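Local structure of solute binding protein MsmE (Bacillus subtilis subsp. subtilis str. 168, 4R6H) at residues Leu35-Thr40 with Val66-Pro71; Asn86-Leu91 with Ala312-Ser317; Ala202-Ile207 with Pro293-Gly298. The protein binds melibiose, raffinose and stachyose as the solute-binding component of the ABC transporter MelEDC-MsmX, which imports these sugars. All blocks are in the same frame, centred on the assembly; numbering follows the deposited sequence. Where two conformers were deposited one is given.

Contact 1 of 3, residues Leu35-Thr40 with Val66-Pro71; sequences LTIYST and VSLHFP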
loop_
_atom_site.group_PDB
_atom_site.type_symbol
_atom_site.label_atom_id
_atom_site.label_comp_id
_atom_site.label_asym_id
_atom_site.label_seq_id
_atom_site.Cartn_x
_atom_site.Cartn_y
_atom_site.Cartn_z
ATOM N N LEU A 35 0.834 20.995 -19.753
ATOM C CA LEU A 35 0.643 20.764 -18.300
ATOM C C LEU A 35 1.265 19.389 -18.056
ATOM O O LEU A 35 0.818 18.389 -18.629
ATOM C CB LEU A 35 -0.846 20.754 -17.975
ATOM C CG LEU A 35 -1.183 20.404 -16.497
ATOM C CD1 LEU A 35 -0.786 21.529 -15.577
ATOM C CD2 LEU A 35 -2.662 20.116 -16.345
ATOM N N THR A 36 2.362 19.361 -17.286
ATOM C CA THR A 36 3.100 18.133 -17.102
ATOM C C THR A 36 2.667 17.436 -15.821
ATOM O O THR A 36 2.581 18.062 -14.758
ATOM C CB THR A 36 4.611 18.374 -17.056
ATOM O OG1 THR A 36 4.911 19.364 -16.068
ATOM C CG2 THR A 36 5.129 18.853 -18.429
ATOM N N ILE A 37 2.383 16.149 -15.962
ATOM C CA ILE A 37 1.876 15.337 -14.841
ATOM C C ILE A 37 2.705 14.059 -14.737
ATOM O O ILE A 37 2.883 13.330 -15.737
ATOM C CB ILE A 37 0.424 14.910 -15.067
ATOM C CG1 ILE A 37 -0.433 16.119 -15.404
ATOM C CG2 ILE A 37 -0.115 14.121 -13.850
ATOM C CD1 ILE A 37 -1.921 15.858 -15.484
ATOM N N TYR A 38 3.247 13.791 -13.546
ATOM C CA TYR A 38 3.968 12.541 -13.281
ATOM C C TYR A 38 3.087 11.635 -12.413
ATOM O O TYR A 38 2.441 12.123 -11.466
ATOM C CB TYR A 38 5.263 12.796 -12.500
ATOM C CG TYR A 38 6.543 13.019 -13.282
ATOM C CD1 TYR A 38 6.550 13.670 -14.501
ATOM C CD2 TYR A 38 7.757 12.599 -12.725
ATOM C CE1 TYR A 38 7.756 13.868 -15.195
ATOM C CE2 TYR A 38 8.955 12.776 -13.396
ATOM C CZ TYR A 38 8.954 13.415 -14.616
ATOM O OH TYR A 38 10.171 13.585 -15.249
ATOM N N SER A 39 3.140 10.331 -12.695
ATOM C CA SER A 39 2.328 9.326 -12.047
ATOM C C SER A 39 3.114 8.040 -11.798
ATOM O O SER A 39 3.864 7.618 -12.707
ATOM C CB SER A 39 1.078 9.031 -12.888
ATOM O OG SER A 39 0.324 7.939 -12.326
ATOM N N THR A 40 2.882 7.420 -10.637
ATOM C CA THR A 40 3.415 6.057 -10.352
ATOM C C THR A 40 2.494 4.907 -10.774
ATOM O O THR A 40 2.783 3.760 -10.457
ATOM C CB THR A 40 3.772 5.880 -8.869
ATOM O OG1 THR A 40 2.598 5.830 -8.029
ATOM C CG2 THR A 40 4.762 6.929 -8.409
ATOM N N VAL A 66 -2.008 18.074 -22.149
ATOM C CA VAL A 66 -1.599 17.347 -20.965
ATOM C C VAL A 66 -0.503 16.364 -21.356
ATOM O O VAL A 66 -0.694 15.503 -22.224
ATOM C CB VAL A 66 -2.774 16.637 -20.312
ATOM C CG1 VAL A 66 -2.239 15.798 -19.137
ATOM C CG2 VAL A 66 -3.864 17.616 -19.905
ATOM N N SER A 67 0.646 16.492 -20.709
ATOM C CA SER A 67 1.789 15.607 -20.929
ATOM C C SER A 67 1.895 14.712 -19.689
ATOM O O SER A 67 2.438 15.115 -18.658
ATOM C CB SER A 67 3.079 16.391 -21.136
ATOM O OG SER A 67 4.180 15.502 -21.361
ATOM N N LEU A 68 1.382 13.498 -19.858
ATOM C CA LEU A 68 1.298 12.493 -18.804
ATOM C C LEU A 68 2.486 11.561 -18.914
ATOM O O LEU A 68 2.739 10.968 -19.976
ATOM C CB LEU A 68 0.012 11.670 -18.952
ATOM C CG LEU A 68 -1.097 11.848 -17.940
ATOM C CD1 LEU A 68 -2.281 10.990 -18.390
ATOM C CD2 LEU A 68 -0.599 11.520 -16.526
ATOM N N HIS A 69 3.217 11.430 -17.811
ATOM C CA HIS A 69 4.394 10.582 -17.722
ATOM C C HIS A 69 4.196 9.505 -16.687
ATOM O O HIS A 69 3.808 9.798 -15.542
ATOM C CB HIS A 69 5.584 11.407 -17.263
ATOM C CG HIS A 69 5.993 12.469 -18.226
ATOM N ND1 HIS A 69 7.203 12.440 -18.886
ATOM C CD2 HIS A 69 5.364 13.597 -18.640
ATOM C CE1 HIS A 69 7.301 13.502 -19.667
ATOM N NE2 HIS A 69 6.200 14.219 -19.539
ATOM N N PHE A 70 4.556 8.278 -17.057
ATOM C CA PHE A 70 4.576 7.121 -16.167
ATOM C C PHE A 70 5.994 6.532 -16.150
ATOM O O PHE A 70 6.241 5.519 -16.794
ATOM C CB PHE A 70 3.571 6.075 -16.623
ATOM C CG PHE A 70 2.155 6.590 -16.725
ATOM C CD1 PHE A 70 1.368 6.732 -15.598
ATOM C CD2 PHE A 70 1.595 6.916 -17.961
ATOM C CE1 PHE A 70 0.063 7.177 -15.691
ATOM C CE2 PHE A 70 0.282 7.392 -18.046
ATOM C CZ PHE A 70 -0.473 7.539 -16.901
ATOM N N PRO A 71 6.901 7.148 -15.387
ATOM C CA PRO A 71 8.332 6.755 -15.385
ATOM C C PRO A 71 8.633 5.358 -14.840
ATOM O O PRO A 71 9.772 4.908 -14.941
ATOM C CB PRO A 71 8.985 7.791 -14.461
ATOM C CG PRO A 71 8.056 8.915 -14.376
ATOM C CD PRO A 71 6.679 8.361 -14.575
#

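Contact 2 of 3, residues Asn86-Leu91 with Ala312-Ser317; sequences NDLPDL and AAWKDS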
loop_
_atom_site.group_PDB
_atom_site.type_symbol
_atom_site.label_atom_id
_atom_site.label_comp_id
_atom_site.label_asym_id
_atom_site.label_seq_id
_atom_site.Cartn_x
_atom_site.Cartn_y
_atom_site.Cartn_z
ATOM N N ASN A 86 14.979 22.274 -8.598
ATOM C CA ASN A 86 13.785 23.110 -8.431
ATOM C C ASN A 86 13.017 23.234 -9.752
ATOM O O ASN A 86 12.701 24.328 -10.214
ATOM C CB ASN A 86 14.173 24.462 -7.815
ATOM C CG ASN A 86 13.766 24.544 -6.370
ATOM O OD1 ASN A 86 14.609 24.557 -5.473
ATOM N ND2 ASN A 86 12.452 24.539 -6.129
ATOM N N ASP A 87 12.745 22.077 -10.355
ATOM C CA ASP A 87 12.192 21.948 -11.689
ATOM C C ASP A 87 11.241 20.757 -11.715
ATOM O O ASP A 87 11.424 19.779 -12.447
ATOM C CB ASP A 87 13.304 21.775 -12.754
ATOM C CG ASP A 87 12.764 21.746 -14.168
ATOM O OD1 ASP A 87 11.770 22.469 -14.430
ATOM O OD2 ASP A 87 13.329 20.997 -15.011
ATOM N N LEU A 88 10.180 20.905 -10.936
ATOM C CA LEU A 88 9.211 19.854 -10.768
ATOM C C LEU A 88 8.195 19.843 -11.887
ATOM O O LEU A 88 7.952 20.838 -12.520
ATOM C CB LEU A 88 8.508 19.962 -9.424
ATOM C CG LEU A 88 9.309 19.491 -8.201
ATOM C CD1 LEU A 88 10.394 20.505 -7.817
ATOM C CD2 LEU A 88 8.390 19.214 -7.038
ATOM N N PRO A 89 7.576 18.683 -12.109
ATOM C CA PRO A 89 6.409 18.694 -12.944
ATOM C C PRO A 89 5.334 19.559 -12.305
ATOM O O PRO A 89 5.342 19.793 -11.093
ATOM C CB PRO A 89 5.961 17.222 -12.922
ATOM C CG PRO A 89 7.079 16.456 -12.298
ATOM C CD PRO A 89 7.699 17.415 -11.373
ATOM N N ASP A 90 4.367 19.982 -13.109
ATOM C CA ASP A 90 3.267 20.810 -12.576
ATOM C C ASP A 90 2.442 20.028 -11.542
ATOM O O ASP A 90 2.059 20.541 -10.509
ATOM C CB ASP A 90 2.378 21.322 -13.693
ATOM C CG ASP A 90 3.161 22.125 -14.747
ATOM O OD1 ASP A 90 3.939 23.024 -14.339
ATOM O OD2 ASP A 90 3.029 21.786 -15.947
ATOM N N LEU A 91 2.233 18.769 -11.866
ATOM C CA LEU A 91 1.511 17.848 -10.979
ATOM C C LEU A 91 2.335 16.575 -10.861
ATOM O O LEU A 91 2.877 16.084 -11.866
ATOM C CB LEU A 91 0.155 17.509 -11.567
ATOM C CG LEU A 91 -0.911 18.601 -11.535
ATOM C CD1 LEU A 91 -2.031 18.334 -12.541
ATOM C CD2 LEU A 91 -1.478 18.766 -10.141
ATOM N N ALA A 312 -0.360 16.042 -6.486
ATOM C CA ALA A 312 0.145 17.187 -5.764
ATOM C C ALA A 312 0.585 18.216 -6.795
ATOM O O ALA A 312 1.091 17.857 -7.865
ATOM C CB ALA A 312 1.330 16.784 -4.906
ATOM N N ALA A 313 0.337 19.489 -6.520
ATOM C CA ALA A 313 0.740 20.573 -7.432
ATOM C C ALA A 313 2.026 21.157 -6.913
ATOM O O ALA A 313 2.225 21.357 -5.710
ATOM C CB ALA A 313 -0.342 21.647 -7.517
ATOM N N TRP A 314 2.916 21.480 -7.828
ATOM C CA TRP A 314 4.135 22.177 -7.424
ATOM C C TRP A 314 3.798 23.641 -7.099
ATOM O O TRP A 314 3.248 24.336 -7.946
ATOM C CB TRP A 314 5.121 22.139 -8.559
ATOM C CG TRP A 314 6.432 22.817 -8.266
ATOM C CD1 TRP A 314 7.023 22.997 -7.051
ATOM C CD2 TRP A 314 7.320 23.365 -9.243
ATOM N NE1 TRP A 314 8.247 23.642 -7.210
ATOM C CE2 TRP A 314 8.452 23.857 -8.544
ATOM C CE3 TRP A 314 7.279 23.468 -10.622
ATOM C CZ2 TRP A 314 9.526 24.497 -9.205
ATOM C CZ3 TRP A 314 8.390 24.089 -11.302
ATOM C CH2 TRP A 314 9.468 24.577 -10.575
ATOM N N LYS A 315 4.140 24.055 -5.882
ATOM C CA LYS A 315 3.802 25.398 -5.402
ATOM C C LYS A 315 4.377 26.498 -6.288
ATOM O O LYS A 315 3.787 27.571 -6.400
ATOM C CB LYS A 315 4.238 25.591 -3.948
ATOM C CG LYS A 315 5.742 25.676 -3.717
ATOM C CD LYS A 315 6.070 25.851 -2.233
ATOM C CE LYS A 315 7.568 25.936 -1.996
ATOM N NZ LYS A 315 8.133 27.262 -2.368
ATOM N N ASP A 316 5.511 26.226 -6.920
ATOM C CA ASP A 316 6.155 27.216 -7.747
ATOM C C ASP A 316 5.942 26.973 -9.239
ATOM O O ASP A 316 6.595 27.594 -10.060
ATOM C CB ASP A 316 7.633 27.345 -7.329
ATOM C CG ASP A 316 7.766 27.922 -5.933
ATOM O OD1 ASP A 316 6.953 28.783 -5.542
ATOM O OD2 ASP A 316 8.645 27.457 -5.190
ATOM N N SER A 317 4.975 26.125 -9.614
ATOM C CA SER A 317 4.664 25.939 -11.018
ATOM C C SER A 317 4.147 27.221 -11.643
ATOM O O SER A 317 3.264 27.853 -11.089
ATOM C CB SER A 317 3.572 24.887 -11.214
ATOM O OG SER A 317 3.115 24.821 -12.572
#

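Contact 3 of 3, residues Ala202-Ile207 with Pro293-Gly298; sequences ATPLLI and PAIHPG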
loop_
_atom_site.group_PDB
_atom_site.type_symbol
_atom_site.label_atom_id
_atom_site.label_comp_id
_atom_site.label_asym_id
_atom_site.label_seq_id
_atom_site.Cartn_x
_atom_site.Cartn_y
_atom_site.Cartn_z
ATOM N N ALA A 202 4.477 -4.768 11.135
ATOM C CA ALA A 202 5.205 -3.809 11.977
ATOM C C ALA A 202 4.285 -2.751 12.570
ATOM O O ALA A 202 4.508 -2.258 13.668
ATOM C CB ALA A 202 6.287 -3.111 11.165
ATOM N N THR A 203 3.208 -2.398 11.863
ATOM C CA THR A 203 2.234 -1.425 12.371
ATOM C C THR A 203 1.490 -1.875 13.652
ATOM O O THR A 203 1.606 -1.168 14.680
ATOM C CB THR A 203 1.305 -0.946 11.221
ATOM O OG1 THR A 203 2.060 -0.121 10.300
ATOM C CG2 THR A 203 0.127 -0.141 11.703
ATOM N N PRO A 204 0.817 -3.043 13.645
ATOM C CA PRO A 204 0.216 -3.476 14.931
ATOM C C PRO A 204 1.287 -3.750 15.973
ATOM O O PRO A 204 1.026 -3.565 17.181
ATOM C CB PRO A 204 -0.526 -4.754 14.564
ATOM C CG PRO A 204 -0.050 -5.178 13.211
ATOM C CD PRO A 204 0.391 -3.909 12.524
ATOM N N LEU A 205 2.492 -4.142 15.578
ATOM C CA LEU A 205 3.516 -4.463 16.594
ATOM C C LEU A 205 4.015 -3.211 17.284
ATOM O O LEU A 205 4.132 -3.204 18.515
ATOM C CB LEU A 205 4.685 -5.197 15.983
ATOM C CG LEU A 205 5.854 -5.575 16.921
ATOM C CD1 LEU A 205 5.392 -6.613 17.892
ATOM C CD2 LEU A 205 6.999 -6.072 16.090
ATOM N N LEU A 206 4.254 -2.151 16.526
ATOM C CA LEU A 206 5.067 -1.039 16.990
ATOM C C LEU A 206 4.386 0.327 17.002
ATOM O O LEU A 206 4.946 1.262 17.552
ATOM C CB LEU A 206 6.385 -0.933 16.180
ATOM C CG LEU A 206 7.256 -2.175 16.098
ATOM C CD1 LEU A 206 8.360 -2.039 15.081
ATOM C CD2 LEU A 206 7.846 -2.470 17.471
ATOM N N ILE A 207 3.220 0.436 16.365
ATOM C CA ILE A 207 2.584 1.718 16.117
ATOM C C ILE A 207 1.213 1.905 16.730
ATOM O O ILE A 207 0.991 2.912 17.411
ATOM C CB ILE A 207 2.492 2.003 14.592
ATOM C CG1 ILE A 207 3.866 1.893 13.916
ATOM C CG2 ILE A 207 1.870 3.359 14.341
ATOM C CD1 ILE A 207 4.961 2.784 14.486
ATOM N N PRO A 293 -4.473 -8.316 11.191
ATOM C CA PRO A 293 -4.696 -8.622 12.606
ATOM C C PRO A 293 -3.828 -7.816 13.560
ATOM O O PRO A 293 -2.663 -7.521 13.267
ATOM C CB PRO A 293 -4.345 -10.097 12.684
ATOM C CG PRO A 293 -4.650 -10.653 11.321
ATOM C CD PRO A 293 -4.226 -9.518 10.392
ATOM N N ALA A 294 -4.405 -7.533 14.723
ATOM C CA ALA A 294 -3.696 -6.898 15.819
ATOM C C ALA A 294 -2.751 -7.889 16.501
ATOM O O ALA A 294 -2.878 -9.103 16.347
ATOM C CB ALA A 294 -4.707 -6.385 16.835
ATOM N N ILE A 295 -1.802 -7.316 17.244
ATOM C CA ILE A 295 -0.791 -8.102 17.949
ATOM C C ILE A 295 -0.884 -7.955 19.459
ATOM O O ILE A 295 -0.715 -8.953 20.171
ATOM C CB ILE A 295 0.614 -7.744 17.402
ATOM C CG1 ILE A 295 0.785 -8.396 16.025
ATOM C CG2 ILE A 295 1.760 -8.257 18.317
ATOM C CD1 ILE A 295 1.984 -7.901 15.226
ATOM N N HIS A 296 -1.099 -6.754 19.957
ATOM C CA HIS A 296 -1.177 -6.541 21.401
ATOM C C HIS A 296 -2.604 -6.707 21.926
ATOM O O HIS A 296 -3.572 -6.394 21.262
ATOM C CB HIS A 296 -0.666 -5.160 21.745
ATOM C CG HIS A 296 0.754 -4.948 21.366
ATOM N ND1 HIS A 296 1.803 -5.485 22.079
ATOM C CD2 HIS A 296 1.306 -4.307 20.309
ATOM C CE1 HIS A 296 2.935 -5.180 21.483
ATOM N NE2 HIS A 296 2.662 -4.479 20.396
ATOM N N PRO A 297 -2.735 -7.191 23.161
ATOM C CA PRO A 297 -4.070 -7.412 23.717
ATOM C C PRO A 297 -4.888 -6.147 23.774
ATOM O O PRO A 297 -4.403 -5.085 24.140
ATOM C CB PRO A 297 -3.808 -7.937 25.147
ATOM C CG PRO A 297 -2.335 -7.974 25.341
ATOM C CD PRO A 297 -1.635 -7.562 24.084
ATOM N N GLY A 298 -6.144 -6.289 23.364
ATOM C CA GLY A 298 -7.074 -5.178 23.381
ATOM C C GLY A 298 -6.995 -4.268 22.168
ATOM O O GLY A 298 -7.868 -3.431 22.005
HETATM O O HOH W 1 -1.387 -4.573 18.097
#

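Contact 1 of 3, residues Leu35-Thr40 with Val66-Pro71
Leu35-Tyr38 and Val66-His69 lie side by side as parallel beta strands in one of the two lobes of the protein, their short axes only 18° apart. Backbone bonds run to and fro between them. Ser67 N donates to Leu35 O, Ser67 O accepts from Ile37 N, and His69 N gives its hydrogen to Ile37 O (2.8 Å). The ladder continues just past the strand ends, where Ser39 N reaches His69 O at 3.0 Å through a more bent N-H...O angle of 138°. Leu35, Ile37, Val66 and Leu68 share one face of the sheet. Ile37 divides its branches between two neighbours: CG1, beside the backbone N, carries CD1 to 3.7 Å from Val66 CG1, and CG2, trans to that N, meets Leu68 CD2. Strand 33-38, helix 44-60 and strand 64-69 form a beta-alpha-beta crossover, and Ala54 and Phe57 of the connecting helix pack on Val66. Phe326 of helix 320-331 covers Leu35 and Ile37. The other face carries Thr36, Tyr38, Ser67 and His69. Here Pro71 CG lies 4.0 Å above one face of the Tyr38 ring, offset toward the rim. Tyr38 CE1 stands 3.7 Å above the plane of the His69 imidazole, the two rings inclined at 33°. The Tyr38 hydroxyl is hydrogen-bonded to Arg82 NE of helix 75-84. With an alanine in place of Tyr38, Pro71 and the His69 ring would probably lose the aromatic surface they rest on, and Arg82 its hydroxyl partner. Beyond the strands, Ser39 OG, which is hydrogen-bonded to Met41 N, comes to the edge of the Phe70 ring, 3.5 Å from Phe70 CE1. That ring also touches Arg47 and Arg51 of helix 44-60.

Contact 2 of 3, residues Asn86-Leu91 with Ala312-Ser317
Trp314 packs against Leu88 where the middle strand, 310-313, of a small three-stranded antiparallel sheet gives way to a type I beta turn, Trp314 to Ser317. Leu88 CB sits over one face of the indole in a CH-pi contact, 3.8 Å from the centroid of the five-membered ring. The opposite face is covered by the backbone of its own turn, with Asp316 C over the centre and Ser317 N toward the rim, so the indole is sandwiched between the loop and the turn. Trp314 holds its CG trans to the main-chain N (chi1 -180°), which carries the ring out along residues 86-88 until Trp314 CH2 is 3.3 Å from Asn86 O. Asn86, just past helix 75-84, has a positive phi that closes the helix in a Schellman motif. Further on, Leu91 and Ala313 form a non-hydrogen-bonded antiparallel pair, their side chains on the same face with Leu91 CD2 4.1 Å from Ala313 CB. Trp314 N gives its hydrogen to Asp90 O at 3.0 Å. The carboxylate of Asp90 is shared: OD2 receives Thr36 N of strand 33-38. Ser317 OG, itself an acceptor for Gln319 N, donates to Asp90 OD1 at 2.7 Å, approaching from 38° above the carboxylate plane.

Contact 3 of 3, residues Ala202-Ile207 with Pro293-Gly298
The last turn of helix 192-206, kinked at Pro204, passes close to the loop 293-298, with Pro204 CA 5.3 Å from Ala294 CA. On one flank the Pro204 ring lies against the loop backbone: its CG is 3.5 Å from Pro293 O, a buried carbonyl oxygen with no hydrogen-bonding partner in the model. Ile295 crosses both helix residues at a slant, and its CD1 meets Pro204 CG and Leu205 CB, the latter at 3.9 Å. Its CG2 branch, anti to the backbone N, turns instead to Leu205 CD1. Tyr230 of helix 229-240 packs on both Leu205 and Ile295. His296 approaches the helix end edge-on. Its NE2 donates to Leu205 O at 2.7 Å, with an N-H...O angle of 163° and the oxygen almost exactly in the ring plane, and the adjoining CD2 comes within 3.2 Å of Pro204 O. A water molecule bridges the backbones by donating to Pro204 O and accepting from His296 N. The imidazole is further held by stacking with the ring of His212. Helix 192-206 is thereby joined at its C-terminal end to the loop between strands 287-291 and 303-306 of the mixed sheet, in one lobe of the bilobal alpha/beta fold of bacterial solute-binding proteins.

How the contacts relate
From the N terminus, contact 1 closes first, a short loop that brings strand 64-69 back beside strand 33-38 through helix 44-60. Contact 2 opens only afterwards and spans more than 200 residues, returning strand 310-313 to the loop behind helix 75-84. Contact 3 falls entirely within that long excursion, joining helix 192-206 to the 293-298 loop. Contacts 1 and 2 adjoin in the same lobe, their centres about 12 Å apart: Leu91 O faces Tyr38 N in a probable hydrogen bond that joins strand 91-92 to strand 33-38. Contact 3 lies across the centre of the chain, with centre-to-centre distances of about 38 Å to each of the others.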